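AT-less polyketide synthase (Streptomyces platensis subsp. rosaceus, PDB 4QYR) probably catalyses chain-elongating decarboxylative condensation as a ketosynthase domain of the modular assembly line that makes the antibiotic isomigrastatin. Local coordinates at residues 83-96 with 142-156. Numbering follows the deposited sequence.
Sequences LEAELMDPQHRLAL and FTATGNAHSMLANRI
Phe142 lays one face of its ring over Glu84, opening a buried helix-helix contact in the N-terminal half of a thiolase-fold ketosynthase. Glu84 CB stands 3.6 Å from the Phe142 ring centroid and 2° off the normal, a CH-pi contact; with CG anti to the backbone N (chi1 174°) and the chain extended, the carboxylate also lies stacked on the ring. Next to it, Thr143 and Phe142 CB receive Leu87 CD1, while Thr143 OG1 bonds Asp140 N.

At Gly146 the backbones come closest, its CA 4.0 Å from Met88 CA, and Asp89 N donates to Gly146 O at 2.8 Å. Asn147 ND2 bonds Thr143 O within its own segment and reaches Leu87 O only weakly. Asp89 is itself the N-cap of helix 90-106, its OD1 accepting from Gln91 N.

From Gly146 onward the chain encloses His92, a knob among Gly146, Asn147, Leu152 and Arg155. Gly146 O lies over one face of the imidazole near its rim, Leu152 CB over the centre of the other, and Ala148 O is at the edge, 3.1 Å from His92 CE1. Leu152 CD2 continues to Ala95 CB, and both side chains rest on Phe121 of strand 117-122; the axes of 90-96 and 149-156 approach to 9.6 Å and are inclined at 24°.

Arg155, bent at chi2 and chi3, turns its guanidinium back so that the selenium (SE) of Met88, modelled as selenomethionine, sits over the centre of one face. Its NH2 donates to Thr145 O and, weakly, to His92 ND1, 3.4 Å away. Last, Ile156 CG1 meets Leu96 CD2 at 4.1 Å.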
# COMPACT_ATOMS: atom_id res chain seq x y z
N LEU A 83 5.32 -23.78 16.30
CA LEU A 83 5.76 -22.51 16.85
C LEU A 83 5.70 -21.34 15.84
O LEU A 83 5.25 -20.25 16.19
CB LEU A 83 7.18 -22.68 17.37
CG LEU A 83 7.79 -21.45 18.05
CD1 LEU A 83 6.92 -20.95 19.21
CD2 LEU A 83 9.20 -21.78 18.52
N GLU A 84 6.12 -21.55 14.60
CA GLU A 84 6.04 -20.48 13.61
C GLU A 84 4.59 -20.11 13.36
O GLU A 84 4.25 -18.95 13.10
CB GLU A 84 6.72 -20.88 12.30
CG GLU A 84 6.53 -19.85 11.21
CD GLU A 84 7.50 -20.02 10.05
OE1 GLU A 84 8.07 -21.13 9.89
OE2 GLU A 84 7.70 -19.02 9.30
N ALA A 85 3.72 -21.11 13.42
CA ALA A 85 2.32 -20.89 13.11
C ALA A 85 1.61 -20.27 14.29
O ALA A 85 0.69 -19.48 14.11
CB ALA A 85 1.66 -22.18 12.72
N GLU A 86 2.04 -20.62 15.49
CA GLU A 86 1.40 -20.10 16.70
C GLU A 86 1.65 -18.60 16.92
O GLU A 86 0.89 -17.92 17.60
CB GLU A 86 1.85 -20.89 17.92
CG GLU A 86 1.11 -22.21 18.07
CD GLU A 86 1.50 -23.01 19.32
OE1 GLU A 86 2.57 -22.75 19.90
OE2 GLU A 86 0.71 -23.90 19.72
N LEU A 87 2.73 -18.08 16.34
CA LEU A 87 3.05 -16.68 16.49
C LEU A 87 2.63 -15.94 15.23
O LEU A 87 2.92 -14.75 15.08
CB LEU A 87 4.54 -16.51 16.75
CG LEU A 87 4.99 -17.30 17.97
CD1 LEU A 87 6.49 -17.34 18.10
CD2 LEU A 87 4.36 -16.70 19.23
N MSE A 88 1.95 -16.64 14.34
CA MSE A 88 1.53 -16.04 13.08
C MSE A 88 0.11 -15.54 13.15
O MSE A 88 -0.80 -16.31 13.42
CB MSE A 88 1.64 -17.02 11.93
CG MSE A 88 1.35 -16.38 10.58
SE MSE A 88 1.73 -17.57 9.09
CE MSE A 88 3.44 -18.27 9.73
N ASP A 89 -0.06 -14.24 12.93
CA ASP A 89 -1.36 -13.59 12.87
C ASP A 89 -2.32 -14.46 12.10
O ASP A 89 -2.06 -14.80 10.95
CB ASP A 89 -1.20 -12.22 12.20
CG ASP A 89 -2.50 -11.43 12.11
OD1 ASP A 89 -3.50 -11.82 12.74
OD2 ASP A 89 -2.49 -10.36 11.45
N PRO A 90 -3.42 -14.86 12.75
CA PRO A 90 -4.47 -15.63 12.08
C PRO A 90 -4.94 -14.98 10.78
O PRO A 90 -5.37 -15.68 9.88
CB PRO A 90 -5.57 -15.67 13.13
CG PRO A 90 -4.83 -15.71 14.39
CD PRO A 90 -3.72 -14.72 14.18
N GLN A 91 -4.82 -13.66 10.69
CA GLN A 91 -5.10 -12.96 9.44
C GLN A 91 -4.21 -13.47 8.31
O GLN A 91 -4.67 -13.70 7.19
CB GLN A 91 -4.94 -11.45 9.61
CG GLN A 91 -5.88 -10.84 10.65
CD GLN A 91 -5.91 -9.33 10.58
OE1 GLN A 91 -6.96 -8.71 10.41
NE2 GLN A 91 -4.75 -8.72 10.72
N HIS A 92 -2.93 -13.68 8.58
CA HIS A 92 -2.06 -14.21 7.55
C HIS A 92 -2.45 -15.64 7.23
O HIS A 92 -2.35 -16.08 6.10
CB HIS A 92 -0.59 -14.16 7.96
CG HIS A 92 -0.10 -12.79 8.31
ND1 HIS A 92 1.23 -12.44 8.23
CD2 HIS A 92 -0.75 -11.70 8.77
CE1 HIS A 92 1.38 -11.19 8.62
NE2 HIS A 92 0.20 -10.71 8.96
N ARG A 93 -2.91 -16.36 8.24
CA ARG A 93 -3.21 -17.78 8.06
C ARG A 93 -4.45 -17.96 7.20
O ARG A 93 -4.43 -18.72 6.25
CB ARG A 93 -3.41 -18.48 9.41
CG ARG A 93 -2.37 -18.14 10.45
CD ARG A 93 -2.29 -19.20 11.49
NE ARG A 93 -1.94 -18.65 12.79
CZ ARG A 93 -2.63 -18.87 13.90
NH1 ARG A 93 -3.73 -19.61 13.86
NH2 ARG A 93 -2.23 -18.34 15.05
N LEU A 94 -5.52 -17.24 7.53
CA LEU A 94 -6.73 -17.34 6.73
C LEU A 94 -6.55 -16.76 5.33
O LEU A 94 -7.20 -17.20 4.39
CB LEU A 94 -7.90 -16.66 7.44
CG LEU A 94 -8.42 -17.31 8.73
CD1 LEU A 94 -9.94 -17.17 8.82
CD2 LEU A 94 -8.00 -18.75 8.83
N ALA A 95 -5.67 -15.77 5.20
CA ALA A 95 -5.36 -15.20 3.89
C ALA A 95 -4.84 -16.28 2.97
O ALA A 95 -5.40 -16.52 1.90
CB ALA A 95 -4.37 -14.08 4.01
N LEU A 96 -3.77 -16.93 3.41
CA LEU A 96 -3.18 -18.06 2.72
C LEU A 96 -4.23 -19.07 2.27
O LEU A 96 -4.23 -19.52 1.12
CB LEU A 96 -2.17 -18.75 3.63
CG LEU A 96 -0.79 -18.14 3.73
CD1 LEU A 96 0.03 -18.80 4.85
CD2 LEU A 96 -0.07 -18.26 2.39
N PHE A 142 9.92 -15.44 14.90
CA PHE A 142 8.71 -15.72 14.14
C PHE A 142 7.62 -14.69 14.38
O PHE A 142 6.70 -14.56 13.56
CB PHE A 142 8.16 -17.11 14.49
CG PHE A 142 8.97 -18.24 13.95
CD1 PHE A 142 9.51 -18.18 12.67
CD2 PHE A 142 9.24 -19.37 14.73
CE1 PHE A 142 10.28 -19.23 12.18
CE2 PHE A 142 9.99 -20.40 14.26
CZ PHE A 142 10.52 -20.33 12.99
N THR A 143 7.71 -13.96 15.49
CA THR A 143 6.67 -12.99 15.82
C THR A 143 6.66 -11.84 14.83
O THR A 143 5.61 -11.48 14.30
CB THR A 143 6.83 -12.37 17.20
OG1 THR A 143 7.14 -13.39 18.17
CG2 THR A 143 5.55 -11.66 17.58
N ALA A 144 7.85 -11.29 14.59
CA ALA A 144 8.03 -10.18 13.66
C ALA A 144 7.54 -10.54 12.25
O ALA A 144 6.72 -9.84 11.66
CB ALA A 144 9.48 -9.78 13.61
N THR A 145 8.08 -11.63 11.73
CA THR A 145 7.59 -12.24 10.52
C THR A 145 6.09 -12.54 10.58
O THR A 145 5.37 -12.42 9.58
CB THR A 145 8.38 -13.51 10.25
OG1 THR A 145 9.44 -13.20 9.34
CG2 THR A 145 7.50 -14.63 9.69
N GLY A 146 5.61 -12.94 11.75
CA GLY A 146 4.24 -13.43 11.85
C GLY A 146 3.22 -12.33 11.95
O GLY A 146 2.02 -12.57 11.96
N ASN A 147 3.70 -11.10 12.01
CA ASN A 147 2.80 -10.01 12.30
C ASN A 147 3.01 -8.74 11.51
O ASN A 147 2.21 -7.83 11.62
CB ASN A 147 2.87 -9.70 13.77
CG ASN A 147 2.17 -10.75 14.57
OD1 ASN A 147 0.93 -10.73 14.66
ND2 ASN A 147 2.93 -11.70 15.11
N ALA A 148 4.05 -8.69 10.70
CA ALA A 148 4.22 -7.55 9.81
C ALA A 148 3.22 -7.63 8.65
O ALA A 148 3.04 -8.69 8.06
CB ALA A 148 5.64 -7.52 9.30
N HIS A 149 2.57 -6.52 8.32
CA HIS A 149 1.56 -6.56 7.25
C HIS A 149 2.16 -6.93 5.90
O HIS A 149 1.53 -7.60 5.09
CB HIS A 149 0.85 -5.22 7.13
CG HIS A 149 -0.10 -4.94 8.25
ND1 HIS A 149 -0.55 -5.91 9.12
CD2 HIS A 149 -0.69 -3.79 8.66
CE1 HIS A 149 -1.37 -5.38 10.00
NE2 HIS A 149 -1.47 -4.09 9.75
N SER A 150 3.38 -6.47 5.67
CA SER A 150 4.12 -6.84 4.47
C SER A 150 4.18 -8.34 4.29
O SER A 150 4.10 -8.85 3.17
CB SER A 150 5.53 -6.29 4.53
OG SER A 150 5.99 -6.30 5.87
N MSE A 151 4.31 -9.06 5.39
CA MSE A 151 4.46 -10.51 5.29
C MSE A 151 3.20 -11.17 4.80
O MSE A 151 3.26 -12.15 4.05
CB MSE A 151 4.88 -11.10 6.63
CG MSE A 151 6.39 -11.05 6.82
SE MSE A 151 7.34 -11.83 5.29
CE MSE A 151 9.10 -11.19 5.72
N LEU A 152 2.06 -10.63 5.19
CA LEU A 152 0.80 -11.14 4.70
C LEU A 152 0.86 -11.28 3.18
O LEU A 152 0.53 -12.33 2.64
CB LEU A 152 -0.34 -10.23 5.11
CG LEU A 152 -1.75 -10.77 4.94
CD1 LEU A 152 -2.67 -9.99 5.85
CD2 LEU A 152 -2.21 -10.64 3.54
N ALA A 153 1.30 -10.23 2.49
CA ALA A 153 1.36 -10.26 1.04
C ALA A 153 2.55 -11.07 0.56
O ALA A 153 2.41 -11.96 -0.27
CB ALA A 153 1.41 -8.84 0.47
N ASN A 154 3.73 -10.78 1.10
CA ASN A 154 4.95 -11.39 0.58
C ASN A 154 4.97 -12.91 0.76
O ASN A 154 5.42 -13.65 -0.11
CB ASN A 154 6.19 -10.76 1.23
CG ASN A 154 6.30 -9.25 0.98
OD1 ASN A 154 5.74 -8.72 0.02
ND2 ASN A 154 7.05 -8.58 1.83
N ARG A 155 4.45 -13.38 1.89
CA ARG A 155 4.42 -14.82 2.11
C ARG A 155 3.58 -15.49 1.00
O ARG A 155 3.87 -16.61 0.57
CB ARG A 155 3.87 -15.14 3.51
CG ARG A 155 3.67 -16.60 3.80
CD ARG A 155 3.90 -16.92 5.26
NE ARG A 155 3.61 -15.77 6.12
CZ ARG A 155 4.27 -15.49 7.24
NH1 ARG A 155 5.28 -16.27 7.64
NH2 ARG A 155 3.94 -14.43 7.95
N ILE A 156 2.57 -14.79 0.50
CA ILE A 156 1.75 -15.35 -0.57
C ILE A 156 2.55 -15.43 -1.86
O ILE A 156 2.55 -16.46 -2.53
CB ILE A 156 0.48 -14.51 -0.82
CG1 ILE A 156 -0.54 -14.77 0.29
CG2 ILE A 156 -0.14 -14.87 -2.16
CD1 ILE A 156 -1.52 -13.61 0.51